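Local coordinates for protein putative modulator of DNA gyrase (PDB 1VPB) that probably acts as a metallopeptidase of the PmbA/TldD type and may modulate DNA gyrase, at residues W24-A29 with Q35-L40; K127-K132 with D168-A173; N179-E184 with R307-E312; A271-N276 with A337-V342. All coordinates share one frame; numbering follows the deposited sequence. Where two conformers were deposited one is given.

Contact 1. Residues W24-A29 with Q35-L40; sequences WAMDYA and QAAKVL
Met26, on helix 16-31, lies against Ala37 and Val39 near the beginning of strand 36-52, a clear example of how a helix can be seated on a sheet by side-chain packing, with no hydrogen bond between the two segments. The thioether accounts for one group of contacts. Its sulfur SD lies 3.8 Å from Ala37 CB, and its methyl CE comes within 3.5 Å of Ala37 O, so the end of the chain rests on the strand backbone as well as on a side chain. CE also has Val39 CG2 beside it. The CB of Met26 does not point straight at the strand; with CG anti to the nitrogen (chi1 172°), bends at chi2 and chi3 carry the sulfur and methyl across to it. The remaining contacts are purely aliphatic. Val39 CG2, the branch next to that residue's nitrogen, packs on Met26 CA at 3.8 Å and on Met26 CB at 3.9 Å. One helical turn further on, Ala29 CB faces Ala37 CB, methyl to methyl, at 4.3 Å. With Ala25 and Ala29 on this side of the helix, the two axes approach to 8.4 Å and run nearly antiparallel, at 159°. Lys38 directs its CB away from the helix, and its amino group bonds to Tyr72 OH. The strand is hydrogen-bonded to Leu176 and Ser178 on one flank and to Ser70 on the other, with a classic beta bulge where Gln35 and Ala36 both face Tyr72, while Trp24 and Tyr28 pack the helix against helix 87-101.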
loop_
_atom_site.group_PDB
_atom_site.type_symbol
_atom_site.label_atom_id
_atom_site.label_comp_id
_atom_site.label_asym_id
_atom_site.label_seq_id
_atom_site.Cartn_x
_atom_site.Cartn_y
_atom_site.Cartn_z
ATOM N N TRP A 24 -8.660 15.402 28.418
ATOM C CA TRP A 24 -7.559 16.325 28.762
ATOM C C TRP A 24 -6.974 16.919 27.468
ATOM O O TRP A 24 -6.814 18.140 27.366
ATOM C CB TRP A 24 -6.488 15.599 29.539
ATOM C CG TRP A 24 -5.254 16.452 29.665
ATOM C CD1 TRP A 24 -4.984 17.359 30.638
ATOM C CD2 TRP A 24 -4.169 16.521 28.733
ATOM N NE1 TRP A 24 -3.791 17.990 30.381
ATOM C CE2 TRP A 24 -3.255 17.472 29.228
ATOM C CE3 TRP A 24 -3.849 15.829 27.563
ATOM C CZ2 TRP A 24 -2.071 17.789 28.562
ATOM C CZ3 TRP A 24 -2.673 16.132 26.910
ATOM C CH2 TRP A 24 -1.798 17.114 27.405
ATOM N N ALA A 25 -6.793 16.082 26.448
ATOM C CA ALA A 25 -6.228 16.532 25.169
ATOM C C ALA A 25 -7.148 17.516 24.483
ATOM O O ALA A 25 -6.673 18.516 23.942
ATOM C CB ALA A 25 -5.892 15.365 24.252
ATOM N N MET A 26 -8.468 17.245 24.505
ATOM C CA MET A 26 -9.447 18.179 23.949
ATOM C C MET A 26 -9.319 19.543 24.637
ATOM O O MET A 26 -9.251 20.610 24.010
ATOM C CB MET A 26 -10.857 17.603 24.125
ATOM C CG MET A 26 -11.930 18.550 23.773
ATOM S SD MET A 26 -11.963 18.936 22.019
ATOM C CE MET A 26 -12.877 17.499 21.532
ATOM N N ASP A 27 -9.365 19.505 25.969
ATOM C CA ASP A 27 -9.320 20.725 26.769
ATOM C C ASP A 27 -8.022 21.491 26.487
ATOM O O ASP A 27 -8.067 22.718 26.339
ATOM C CB ASP A 27 -9.490 20.368 28.249
ATOM C CG ASP A 27 -9.315 21.553 29.151
ATOM O OD1 ASP A 27 -10.270 22.363 29.215
ATOM O OD2 ASP A 27 -8.265 21.737 29.808
ATOM N N TYR A 28 -6.921 20.785 26.407
ATOM C CA TYR A 28 -5.609 21.412 26.178
ATOM C C TYR A 28 -5.629 22.100 24.818
ATOM O O TYR A 28 -5.200 23.272 24.675
ATOM C CB TYR A 28 -4.498 20.369 26.254
ATOM C CG TYR A 28 -3.123 21.021 26.170
ATOM C CD1 TYR A 28 -2.514 21.588 27.293
ATOM C CD2 TYR A 28 -2.504 21.144 24.939
ATOM C CE1 TYR A 28 -1.275 22.230 27.184
ATOM C CE2 TYR A 28 -1.288 21.760 24.823
ATOM C CZ TYR A 28 -0.688 22.314 25.943
ATOM O OH TYR A 28 0.527 22.953 25.713
ATOM N N ALA A 29 -6.111 21.397 23.794
ATOM C CA ALA A 29 -6.188 22.024 22.465
ATOM C C ALA A 29 -7.044 23.311 22.464
ATOM O O ALA A 29 -6.705 24.332 21.845
ATOM C CB ALA A 29 -6.760 20.997 21.435
ATOM N N GLN A 35 -10.225 27.074 18.256
ATOM C CA GLN A 35 -11.644 27.511 18.397
ATOM C C GLN A 35 -12.473 26.221 18.481
ATOM O O GLN A 35 -13.535 26.199 19.084
ATOM C CB GLN A 35 -12.137 28.370 17.300
ATOM C CG GLN A 35 -11.651 29.764 17.335
ATOM C CD GLN A 35 -10.260 29.927 16.740
ATOM O OE1 GLN A 35 -9.748 29.008 16.046
ATOM N NE2 GLN A 35 -9.593 31.067 17.060
ATOM N N ALA A 36 -11.984 25.134 17.861
ATOM C CA ALA A 36 -12.711 23.868 17.835
ATOM C C ALA A 36 -11.698 22.748 17.633
ATOM O O ALA A 36 -10.604 22.962 17.136
ATOM C CB ALA A 36 -13.723 23.841 16.773
ATOM N N ALA A 37 -12.067 21.542 18.060
ATOM C CA ALA A 37 -11.198 20.378 17.867
ATOM C C ALA A 37 -12.035 19.094 17.855
ATOM O O ALA A 37 -13.140 19.064 18.395
ATOM C CB ALA A 37 -10.179 20.282 18.919
ATOM N N LYS A 38 -11.436 18.067 17.265
ATOM C CA LYS A 38 -11.967 16.677 17.318
ATOM C C LYS A 38 -10.822 15.860 17.872
ATOM O O LYS A 38 -9.658 16.079 17.495
ATOM C CB LYS A 38 -12.390 16.239 15.929
ATOM C CG LYS A 38 -13.433 17.028 15.234
ATOM C CD LYS A 38 -13.645 16.560 13.876
ATOM C CE LYS A 38 -14.724 17.333 13.136
ATOM N NZ LYS A 38 -14.584 17.027 11.651
ATOM N N VAL A 39 -11.123 14.879 18.753
ATOM C CA VAL A 39 -10.126 13.993 19.305
ATOM C C VAL A 39 -10.644 12.556 19.122
ATOM O O VAL A 39 -11.801 12.301 19.350
ATOM C CB VAL A 39 -9.874 14.282 20.811
ATOM C CG1 VAL A 39 -8.939 13.288 21.409
ATOM C CG2 VAL A 39 -9.350 15.744 21.014
ATOM N N LEU A 40 -9.767 11.723 18.646
ATOM C CA LEU A 40 -9.970 10.255 18.610
ATOM C C LEU A 40 -8.920 9.572 19.420
ATOM O O LEU A 40 -7.734 9.730 19.206
ATOM C CB LEU A 40 -9.952 9.790 17.202
ATOM C CG LEU A 40 -9.838 8.276 16.955
ATOM C CD1 LEU A 40 -11.204 7.711 17.241
ATOM C CD2 LEU A 40 -9.370 8.015 15.564
#

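Contact 2. Residues K127-K132 with D168-A173; sequences KLYDAK and DGEDFA
A single carboxylate oxygen, Glu170 OE1, lies at the edge of two aromatic rings at once, in the plane of both Tyr129 and Phe172. Toward Tyr129 the approach is a short hydrogen bond: Tyr129 OH donates to Glu170 OE1 at 2.6 Å, meeting the oxygen nearly end-on, with the ring and the carboxylate inclined by 35°. Glu170 starts with CG wedged between its backbone nitrogen and carbonyl carbon (chi1 56°) and then runs out straight, which brings OE1 to the phenol hydroxyl while Glu170 CB passes 3.9 Å from Tyr129 CE2. Phe172, two residues along the strand, brings its CZ to 3.5 Å from Tyr129 CE2, the two rings tilted by 42°. Tyr129 belongs to a loop laid across strands 159-177 and 181-198; beside it, Asp130 OD1 accepts from Lys132 N in an Asx turn, and Asp130 N is bonded to Thr188 OG1. A phenylalanine in place of Tyr129 would probably keep much of the packing on Phe172 but leave Glu170 OE1 without its partner from the loop. Because Ser45 OG bonds to Glu170 OE2, each carboxylate oxygen has a hydroxyl partner, one from the loop and one from strand 36-52. Together they probably limit rotation of the group about its last bond, and one acidic side chain thereby ties a loop and two strands together.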
loop_
_atom_site.group_PDB
_atom_site.type_symbol
_atom_site.label_atom_id
_atom_site.label_comp_id
_atom_site.label_asym_id
_atom_site.label_seq_id
_atom_site.Cartn_x
_atom_site.Cartn_y
_atom_site.Cartn_z
ATOM N N LYS A 127 -23.936 -5.030 18.925
ATOM C CA LYS A 127 -23.357 -6.344 19.248
ATOM C C LYS A 127 -22.241 -6.715 18.276
ATOM O O LYS A 127 -22.229 -7.808 17.698
ATOM C CB LYS A 127 -24.452 -7.432 19.221
ATOM C CG LYS A 127 -25.456 -7.192 20.343
ATOM C CD LYS A 127 -26.467 -8.296 20.462
ATOM C CE LYS A 127 -27.430 -7.977 21.584
ATOM N NZ LYS A 127 -28.521 -9.043 21.671
ATOM N N LEU A 128 -21.332 -5.768 18.043
ATOM C CA LEU A 128 -20.311 -5.995 17.027
ATOM C C LEU A 128 -19.008 -6.512 17.624
ATOM O O LEU A 128 -18.022 -6.743 16.885
ATOM C CB LEU A 128 -20.029 -4.692 16.278
ATOM C CG LEU A 128 -21.273 -4.013 15.678
ATOM C CD1 LEU A 128 -20.902 -2.624 15.180
ATOM C CD2 LEU A 128 -21.835 -4.805 14.616
ATOM N N TYR A 129 -18.998 -6.713 18.942
ATOM C CA TYR A 129 -17.841 -7.177 19.667
ATOM C C TYR A 129 -18.120 -8.539 20.330
ATOM O O TYR A 129 -18.994 -8.633 21.190
ATOM C CB TYR A 129 -17.418 -6.172 20.755
ATOM C CG TYR A 129 -16.099 -6.509 21.429
ATOM C CD1 TYR A 129 -16.000 -7.495 22.405
ATOM C CD2 TYR A 129 -14.904 -5.872 21.059
ATOM C CE1 TYR A 129 -14.793 -7.819 22.975
ATOM C CE2 TYR A 129 -13.687 -6.221 21.628
ATOM C CZ TYR A 129 -13.627 -7.182 22.595
ATOM O OH TYR A 129 -12.395 -7.541 23.186
ATOM N N ASP A 130 -17.334 -9.538 19.952
ATOM C CA ASP A 130 -17.398 -10.903 20.533
ATOM C C ASP A 130 -16.705 -10.916 21.885
ATOM O O ASP A 130 -15.484 -10.851 22.019
ATOM C CB ASP A 130 -16.754 -11.842 19.532
ATOM C CG ASP A 130 -16.731 -13.264 19.982
ATOM O OD1 ASP A 130 -17.367 -13.553 21.039
ATOM O OD2 ASP A 130 -16.119 -14.129 19.324
ATOM N N ALA A 131 -17.497 -11.042 22.952
ATOM C CA ALA A 131 -16.940 -11.009 24.291
ATOM C C ALA A 131 -15.941 -12.145 24.592
ATOM O O ALA A 131 -15.130 -12.023 25.511
ATOM C CB ALA A 131 -18.088 -11.113 25.265
ATOM N N LYS A 132 -16.042 -13.224 23.840
ATOM C CA LYS A 132 -15.085 -14.342 23.912
ATOM C C LYS A 132 -13.665 -14.011 23.426
ATOM O O LYS A 132 -12.715 -14.749 23.691
ATOM C CB LYS A 132 -15.619 -15.527 23.169
ATOM C CG LYS A 132 -16.985 -16.019 23.717
ATOM C CD LYS A 132 -17.573 -17.252 22.994
ATOM C CE LYS A 132 -18.913 -17.743 23.621
ATOM N NZ LYS A 132 -19.946 -18.300 22.611
ATOM N N ASP A 168 -7.198 -12.324 13.256
ATOM C CA ASP A 168 -8.241 -11.718 14.033
ATOM C C ASP A 168 -7.843 -10.330 14.504
ATOM O O ASP A 168 -6.706 -9.884 14.325
ATOM C CB ASP A 168 -8.701 -12.611 15.193
ATOM C CG ASP A 168 -7.680 -12.745 16.339
ATOM O OD1 ASP A 168 -6.948 -11.742 16.630
ATOM O OD2 ASP A 168 -7.626 -13.829 16.971
ATOM N N GLY A 169 -8.801 -9.630 15.062
ATOM C CA GLY A 169 -8.538 -8.341 15.706
ATOM C C GLY A 169 -9.659 -7.814 16.542
ATOM O O GLY A 169 -10.813 -8.287 16.449
ATOM N N GLU A 170 -9.337 -6.848 17.382
ATOM C CA GLU A 170 -10.317 -6.081 18.107
ATOM C C GLU A 170 -9.966 -4.609 17.898
ATOM O O GLU A 170 -8.786 -4.274 17.806
ATOM C CB GLU A 170 -10.340 -6.439 19.587
ATOM C CG GLU A 170 -9.010 -6.280 20.264
ATOM C CD GLU A 170 -8.968 -6.597 21.758
ATOM O OE1 GLU A 170 -9.998 -6.735 22.412
ATOM O OE2 GLU A 170 -7.836 -6.643 22.272
ATOM N N ASP A 171 -10.974 -3.770 17.864
ATOM C CA ASP A 171 -10.829 -2.333 17.582
ATOM C C ASP A 171 -11.737 -1.593 18.511
ATOM O O ASP A 171 -12.899 -1.968 18.700
ATOM C CB ASP A 171 -11.171 -2.041 16.150
ATOM C CG ASP A 171 -10.172 -2.594 15.207
ATOM O OD1 ASP A 171 -9.141 -1.924 15.012
ATOM O OD2 ASP A 171 -10.366 -3.623 14.580
ATOM N N PHE A 172 -11.201 -0.540 19.111
ATOM C CA PHE A 172 -11.919 0.379 19.998
ATOM C C PHE A 172 -11.670 1.804 19.579
ATOM O O PHE A 172 -10.557 2.153 19.161
ATOM C CB PHE A 172 -11.427 0.269 21.424
ATOM C CG PHE A 172 -11.537 -1.143 22.016
ATOM C CD1 PHE A 172 -10.534 -2.068 21.828
ATOM C CD2 PHE A 172 -12.656 -1.522 22.761
ATOM C CE1 PHE A 172 -10.637 -3.361 22.349
ATOM C CE2 PHE A 172 -12.757 -2.832 23.263
ATOM C CZ PHE A 172 -11.754 -3.717 23.037
ATOM N N ALA A 173 -12.685 2.623 19.716
ATOM C CA ALA A 173 -12.560 4.074 19.391
ATOM C C ALA A 173 -13.393 4.860 20.317
ATOM O O ALA A 173 -14.547 4.489 20.573
ATOM C CB ALA A 173 -12.985 4.338 17.992
#

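Contact 3. Residues N179-E184 with R307-E312; sequences NGFEGE and RYFDNE
Gly183, in strand 181-198, and Phe309, in an irregular loop, have CA atoms 8.3 Å apart, the closer of the two matched pairs, with no hydrogen bond joining the two backbones. Side chains bridge the interval. Phe181 turns its edge onto Phe309 in a T-shaped pair: Phe181 CZ stands 3.6 Å from the plane of the Phe309 ring, over its centre, with the planes at 70° and the centroids 5.0 Å apart. Phe309 has CG between its own nitrogen and carbonyl carbon (chi1 48°), which brings the ring to the strand. Its far corner, Phe309 CZ, then comes 3.9 Å from Gly183 CA, where a beta carbon would clash, and Glu184 N sits at the ring's edge. Next in the loop, Asp310 OD1 accepts from Glu312 N in an Asx turn and also from Ile314 N, shaping the loop. With an alanine in place of Phe309, Phe181 would probably lose the aromatic face under its CZ and a gap would open beside Gly183. The edge-on arrangement sets weakly positive ring hydrogens over an electron-rich face, so central and C-terminal domain segments meet here mainly through aromatic and apolar contact, without a hydrogen bond between the two segments.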
loop_
_atom_site.group_PDB
_atom_site.type_symbol
_atom_site.label_atom_id
_atom_site.label_comp_id
_atom_site.label_asym_id
_atom_site.label_seq_id
_atom_site.Cartn_x
_atom_site.Cartn_y
_atom_site.Cartn_z
ATOM N N ASN A 179 -18.029 20.778 20.098
ATOM C CA ASN A 179 -19.373 21.352 20.138
ATOM C C ASN A 179 -20.420 20.307 20.620
ATOM O O ASN A 179 -21.619 20.502 20.361
ATOM C CB ASN A 179 -19.771 21.991 18.835
ATOM C CG ASN A 179 -19.966 20.990 17.712
ATOM O OD1 ASN A 179 -19.508 19.853 17.861
ATOM N ND2 ASN A 179 -20.686 21.407 16.645
ATOM N N GLY A 180 -19.962 19.302 21.323
ATOM C CA GLY A 180 -20.852 18.492 22.161
ATOM C C GLY A 180 -21.127 17.100 21.624
ATOM O O GLY A 180 -22.240 16.579 21.713
ATOM N N PHE A 181 -20.102 16.447 21.133
ATOM C CA PHE A 181 -20.198 15.030 20.789
ATOM C C PHE A 181 -19.264 14.160 21.625
ATOM O O PHE A 181 -18.092 14.504 21.824
ATOM C CB PHE A 181 -19.944 14.780 19.326
ATOM C CG PHE A 181 -20.168 13.315 18.940
ATOM C CD1 PHE A 181 -21.476 12.800 18.948
ATOM C CD2 PHE A 181 -19.137 12.476 18.678
ATOM C CE1 PHE A 181 -21.683 11.438 18.648
ATOM C CE2 PHE A 181 -19.321 11.106 18.377
ATOM C CZ PHE A 181 -20.615 10.587 18.409
ATOM N N GLU A 182 -19.780 13.016 22.138
ATOM C CA GLU A 182 -18.984 11.994 22.723
ATOM C C GLU A 182 -19.537 10.647 22.239
ATOM O O GLU A 182 -20.770 10.409 22.326
ATOM C CB GLU A 182 -19.062 12.071 24.274
ATOM C CG GLU A 182 -18.347 10.960 24.979
ATOM C CD GLU A 182 -18.593 10.930 26.468
ATOM O OE1 GLU A 182 -19.738 11.286 26.847
ATOM O OE2 GLU A 182 -17.670 10.531 27.210
ATOM N N GLY A 183 -18.678 9.815 21.716
ATOM C CA GLY A 183 -19.099 8.507 21.188
ATOM C C GLY A 183 -18.069 7.448 21.310
ATOM O O GLY A 183 -16.884 7.724 21.376
ATOM N N GLU A 184 -18.506 6.184 21.343
ATOM C CA GLU A 184 -17.540 5.123 21.397
ATOM C C GLU A 184 -18.044 3.898 20.674
ATOM O O GLU A 184 -19.273 3.697 20.533
ATOM C CB GLU A 184 -17.099 4.778 22.780
ATOM C CG GLU A 184 -18.066 4.160 23.688
ATOM C CD GLU A 184 -17.387 3.823 25.028
ATOM O OE1 GLU A 184 -16.344 3.128 25.093
ATOM O OE2 GLU A 184 -17.913 4.319 25.989
ATOM N N ARG A 307 -22.918 0.922 12.155
ATOM C CA ARG A 307 -22.478 2.046 12.998
ATOM C C ARG A 307 -23.560 3.088 13.168
ATOM O O ARG A 307 -24.396 3.283 12.284
ATOM C CB ARG A 307 -21.210 2.689 12.400
ATOM C CG ARG A 307 -21.399 3.236 11.043
ATOM C CD ARG A 307 -20.150 3.926 10.492
ATOM N NE ARG A 307 -20.398 4.400 9.122
ATOM C CZ ARG A 307 -19.611 5.245 8.466
ATOM N NH1 ARG A 307 -18.489 5.726 9.009
ATOM N NH2 ARG A 307 -19.922 5.567 7.242
ATOM N N TYR A 308 -23.573 3.713 14.356
ATOM C CA TYR A 308 -24.545 4.769 14.613
ATOM C C TYR A 308 -24.096 6.197 14.250
ATOM O O TYR A 308 -24.896 7.091 14.238
ATOM C CB TYR A 308 -24.956 4.740 16.081
ATOM C CG TYR A 308 -25.903 3.576 16.407
ATOM C CD1 TYR A 308 -26.984 3.325 15.591
ATOM C CD2 TYR A 308 -25.661 2.728 17.492
ATOM C CE1 TYR A 308 -27.846 2.267 15.874
ATOM C CE2 TYR A 308 -26.536 1.649 17.790
ATOM C CZ TYR A 308 -27.639 1.452 16.956
ATOM O OH TYR A 308 -28.522 0.388 17.218
ATOM N N PHE A 309 -22.806 6.349 13.968
ATOM C CA PHE A 309 -22.301 7.659 13.556
ATOM C C PHE A 309 -21.078 7.488 12.668
ATOM O O PHE A 309 -20.384 6.486 12.750
ATOM C CB PHE A 309 -21.980 8.560 14.764
ATOM C CG PHE A 309 -21.179 7.907 15.822
ATOM C CD1 PHE A 309 -21.806 7.207 16.877
ATOM C CD2 PHE A 309 -19.795 8.016 15.827
ATOM C CE1 PHE A 309 -21.073 6.634 17.859
ATOM C CE2 PHE A 309 -19.062 7.441 16.838
ATOM C CZ PHE A 309 -19.726 6.707 17.832
ATOM N N ASP A 310 -20.802 8.512 11.862
ATOM C CA ASP A 310 -19.556 8.517 11.110
ATOM C C ASP A 310 -18.473 9.229 11.876
ATOM O O ASP A 310 -18.648 9.620 13.048
ATOM C CB ASP A 310 -19.770 9.089 9.719
ATOM C CG ASP A 310 -19.968 10.605 9.681
ATOM O OD1 ASP A 310 -19.961 11.317 10.741
ATOM O OD2 ASP A 310 -20.092 11.157 8.546
ATOM N N ASN A 311 -17.318 9.440 11.225
ATOM C CA ASN A 311 -16.231 10.106 11.976
ATOM C C ASN A 311 -16.386 11.590 12.323
ATOM O O ASN A 311 -15.563 12.143 13.085
ATOM C CB ASN A 311 -14.917 9.811 11.217
ATOM C CG ASN A 311 -14.524 8.328 11.274
ATOM O OD1 ASN A 311 -15.199 7.486 11.925
ATOM N ND2 ASN A 311 -13.392 7.992 10.613
ATOM N N GLU A 312 -17.414 12.257 11.806
ATOM C CA GLU A 312 -17.753 13.601 12.102
ATOM C C GLU A 312 -18.853 13.650 13.199
ATOM O O GLU A 312 -19.388 14.725 13.424
ATOM C CB GLU A 312 -18.390 14.327 10.876
ATOM C CG GLU A 312 -17.640 14.480 9.603
ATOM C CD GLU A 312 -18.153 15.714 8.881
ATOM O OE1 GLU A 312 -19.203 15.695 8.195
ATOM O OE2 GLU A 312 -17.521 16.733 9.070
#

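Contact 4. Residues A271-N276 with A337-V342; sequences ALQQKN and AKKMGV
Met340 and Gln273 form the centre of this contact, where the last turns of two short helices lie side by side. Met340 SD rests 3.6 Å from Gln273 CA and 4.0 Å from Leu272 CB, so the sulfur sits against helix backbone and the base of a neighbouring side chain. Further out, Gln273 CG and Met340 CG meet at 3.8 Å, methylene against methylene. Met340 begins with CG beside its own nitrogen and bends at chi3 (-76°), which brings the sulfur to the facing helix. Gln273 starts anti to its nitrogen and kinks at chi2 (-81°), turning its amide toward the Lys339 chain; there Gln273 NE2 lies 3.8 Å from Lys339 CE, a contact with the aliphatic part of the lysine. The amino group itself bonds to Tyr335 OH, one turn earlier in its own helix. Both helices stop beside the contact in Schellman motifs. In the first, Lys275 has positive phi, with Asn276 N bonded to Ala271 O at 2.9 Å and Lys275 N to Leu272 O at 3.0 Å. In the second, Gly341 holds the equivalent place: Val342 N reaches Ala337 O at 3.0 Å, while the bond from Gly341 N to Lys338 O is weak. Gln273 and Met340 are thus the last helical residues of each helix. Beyond this shell, Leu272 packs on Tyr330 and Ser277, Asn276 OD1 bonds to Ser384 OG past the first helix end, and Ala337, its CB directed away from the first helix, touches Pro344.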
loop_
_atom_site.group_PDB
_atom_site.type_symbol
_atom_site.label_atom_id
_atom_site.label_comp_id
_atom_site.label_asym_id
_atom_site.label_seq_id
_atom_site.Cartn_x
_atom_site.Cartn_y
_atom_site.Cartn_z
ATOM N N ALA A 271 -15.817 13.858 -4.871
ATOM C CA ALA A 271 -15.864 13.652 -6.317
ATOM C C ALA A 271 -16.818 14.598 -7.024
ATOM O O ALA A 271 -16.514 15.129 -8.099
ATOM C CB ALA A 271 -16.204 12.182 -6.637
ATOM N N LEU A 272 -17.984 14.827 -6.417
ATOM C CA LEU A 272 -18.992 15.706 -6.970
ATOM C C LEU A 272 -18.460 17.144 -6.963
ATOM O O LEU A 272 -18.601 17.872 -7.945
ATOM C CB LEU A 272 -20.270 15.621 -6.138
ATOM C CG LEU A 272 -20.936 14.240 -6.214
ATOM C CD1 LEU A 272 -21.931 14.070 -5.082
ATOM C CD2 LEU A 272 -21.552 13.975 -7.602
ATOM N N GLN A 273 -17.807 17.495 -5.865
ATOM C CA GLN A 273 -17.341 18.874 -5.648
ATOM C C GLN A 273 -16.246 19.191 -6.630
ATOM O O GLN A 273 -16.155 20.336 -7.151
ATOM C CB GLN A 273 -16.852 19.020 -4.195
ATOM C CG GLN A 273 -16.567 20.489 -3.784
ATOM C CD GLN A 273 -15.220 20.982 -4.244
ATOM O OE1 GLN A 273 -14.253 20.217 -4.259
ATOM N NE2 GLN A 273 -15.135 22.276 -4.577
ATOM N N GLN A 274 -15.432 18.183 -6.908
ATOM C CA GLN A 274 -14.311 18.289 -7.827
ATOM C C GLN A 274 -14.711 17.982 -9.260
ATOM O O GLN A 274 -13.826 17.760 -10.094
ATOM C CB GLN A 274 -13.213 17.323 -7.397
ATOM C CG GLN A 274 -12.636 17.605 -6.039
ATOM C CD GLN A 274 -11.875 16.426 -5.470
ATOM O OE1 GLN A 274 -11.414 15.546 -6.211
ATOM N NE2 GLN A 274 -11.752 16.392 -4.151
ATOM N N LYS A 275 -16.017 17.975 -9.548
ATOM C CA LYS A 275 -16.533 17.744 -10.891
ATOM C C LYS A 275 -15.826 16.584 -11.591
ATOM O O LYS A 275 -15.483 16.625 -12.790
ATOM C CB LYS A 275 -16.563 19.051 -11.699
ATOM C CG LYS A 275 -17.729 19.898 -11.203
ATOM C CD LYS A 275 -17.678 21.368 -11.536
ATOM C CE LYS A 275 -18.983 22.018 -11.048
ATOM N NZ LYS A 275 -18.906 23.509 -11.034
ATOM N N ASN A 276 -15.638 15.527 -10.812
ATOM C CA ASN A 276 -15.063 14.262 -11.246
ATOM C C ASN A 276 -15.976 13.071 -10.866
ATOM O O ASN A 276 -15.531 12.103 -10.232
ATOM C CB ASN A 276 -13.703 14.068 -10.587
ATOM C CG ASN A 276 -12.850 13.012 -11.302
ATOM O OD1 ASN A 276 -13.046 12.744 -12.471
ATOM N ND2 ASN A 276 -11.935 12.387 -10.574
ATOM N N ALA A 337 -20.453 19.639 1.605
ATOM C CA ALA A 337 -21.758 20.277 1.602
ATOM C C ALA A 337 -21.594 21.813 1.602
ATOM O O ALA A 337 -22.199 22.517 0.787
ATOM C CB ALA A 337 -22.621 19.822 2.778
ATOM N N LYS A 338 -20.745 22.315 2.492
ATOM C CA LYS A 338 -20.515 23.767 2.569
ATOM C C LYS A 338 -19.935 24.325 1.274
ATOM O O LYS A 338 -20.406 25.383 0.781
ATOM C CB LYS A 338 -19.625 24.103 3.769
ATOM C CG LYS A 338 -19.625 25.588 4.126
ATOM C CD LYS A 338 -19.158 25.823 5.501
ATOM C CE LYS A 338 -18.937 27.315 5.814
ATOM N NZ LYS A 338 -20.254 28.063 5.701
ATOM N N LYS A 339 -18.994 23.613 0.676
ATOM C CA LYS A 339 -18.381 24.057 -0.564
ATOM C C LYS A 339 -19.333 24.102 -1.728
ATOM O O LYS A 339 -19.268 24.996 -2.578
ATOM C CB LYS A 339 -17.207 23.176 -0.936
ATOM C CG LYS A 339 -16.104 23.253 0.061
ATOM C CD LYS A 339 -14.895 22.536 -0.387
ATOM C CE LYS A 339 -13.927 23.427 -1.118
ATOM N NZ LYS A 339 -12.680 22.619 -1.336
ATOM N N MET A 340 -20.225 23.128 -1.770
ATOM C CA MET A 340 -21.145 23.011 -2.857
ATOM C C MET A 340 -22.406 23.813 -2.647
ATOM O O MET A 340 -23.172 23.998 -3.599
ATOM C CB MET A 340 -21.494 21.539 -3.073
ATOM C CG MET A 340 -20.328 20.773 -3.681
ATOM S SD MET A 340 -20.749 19.215 -4.424
ATOM C CE MET A 340 -20.922 18.334 -2.942
ATOM N N GLY A 341 -22.643 24.251 -1.421
ATOM C CA GLY A 341 -23.846 24.955 -1.067
ATOM C C GLY A 341 -25.073 24.071 -1.053
ATOM O O GLY A 341 -26.148 24.470 -1.504
ATOM N N VAL A 342 -24.912 22.842 -0.549
ATOM C CA VAL A 342 -26.016 21.888 -0.528
ATOM C C VAL A 342 -26.068 21.278 0.869
ATOM O O VAL A 342 -25.211 21.562 1.708
ATOM C CB VAL A 342 -25.850 20.790 -1.543
ATOM C CG1 VAL A 342 -25.761 21.324 -2.978
ATOM C CG2 VAL A 342 -24.600 19.955 -1.223
#

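Contacts 1, 2 and 3 all reach one six-stranded antiparallel sheet, through its adjacent strands 36-52, 159-177 and 181-198. Contact 1 lies about 14 Å from contact 3 and 26 Å from contact 2, centre to centre, and all three touch one another: Leu40 packs on Ala173, Lys38 comes near Glu312, and Ala173 meets Glu184. Contact 4 stands apart in the C-terminal domain, its nearest atoms about 8 Å from contact 3. Contacts 1, 2 and 3 follow one another along the chain, whereas the segments of contacts 3 and 4 alternate. By pairing strand 181-198 with the loop 307-312, contact 3 links the sheet to the C-terminal domain, while contact 4 joins two helices within that domain.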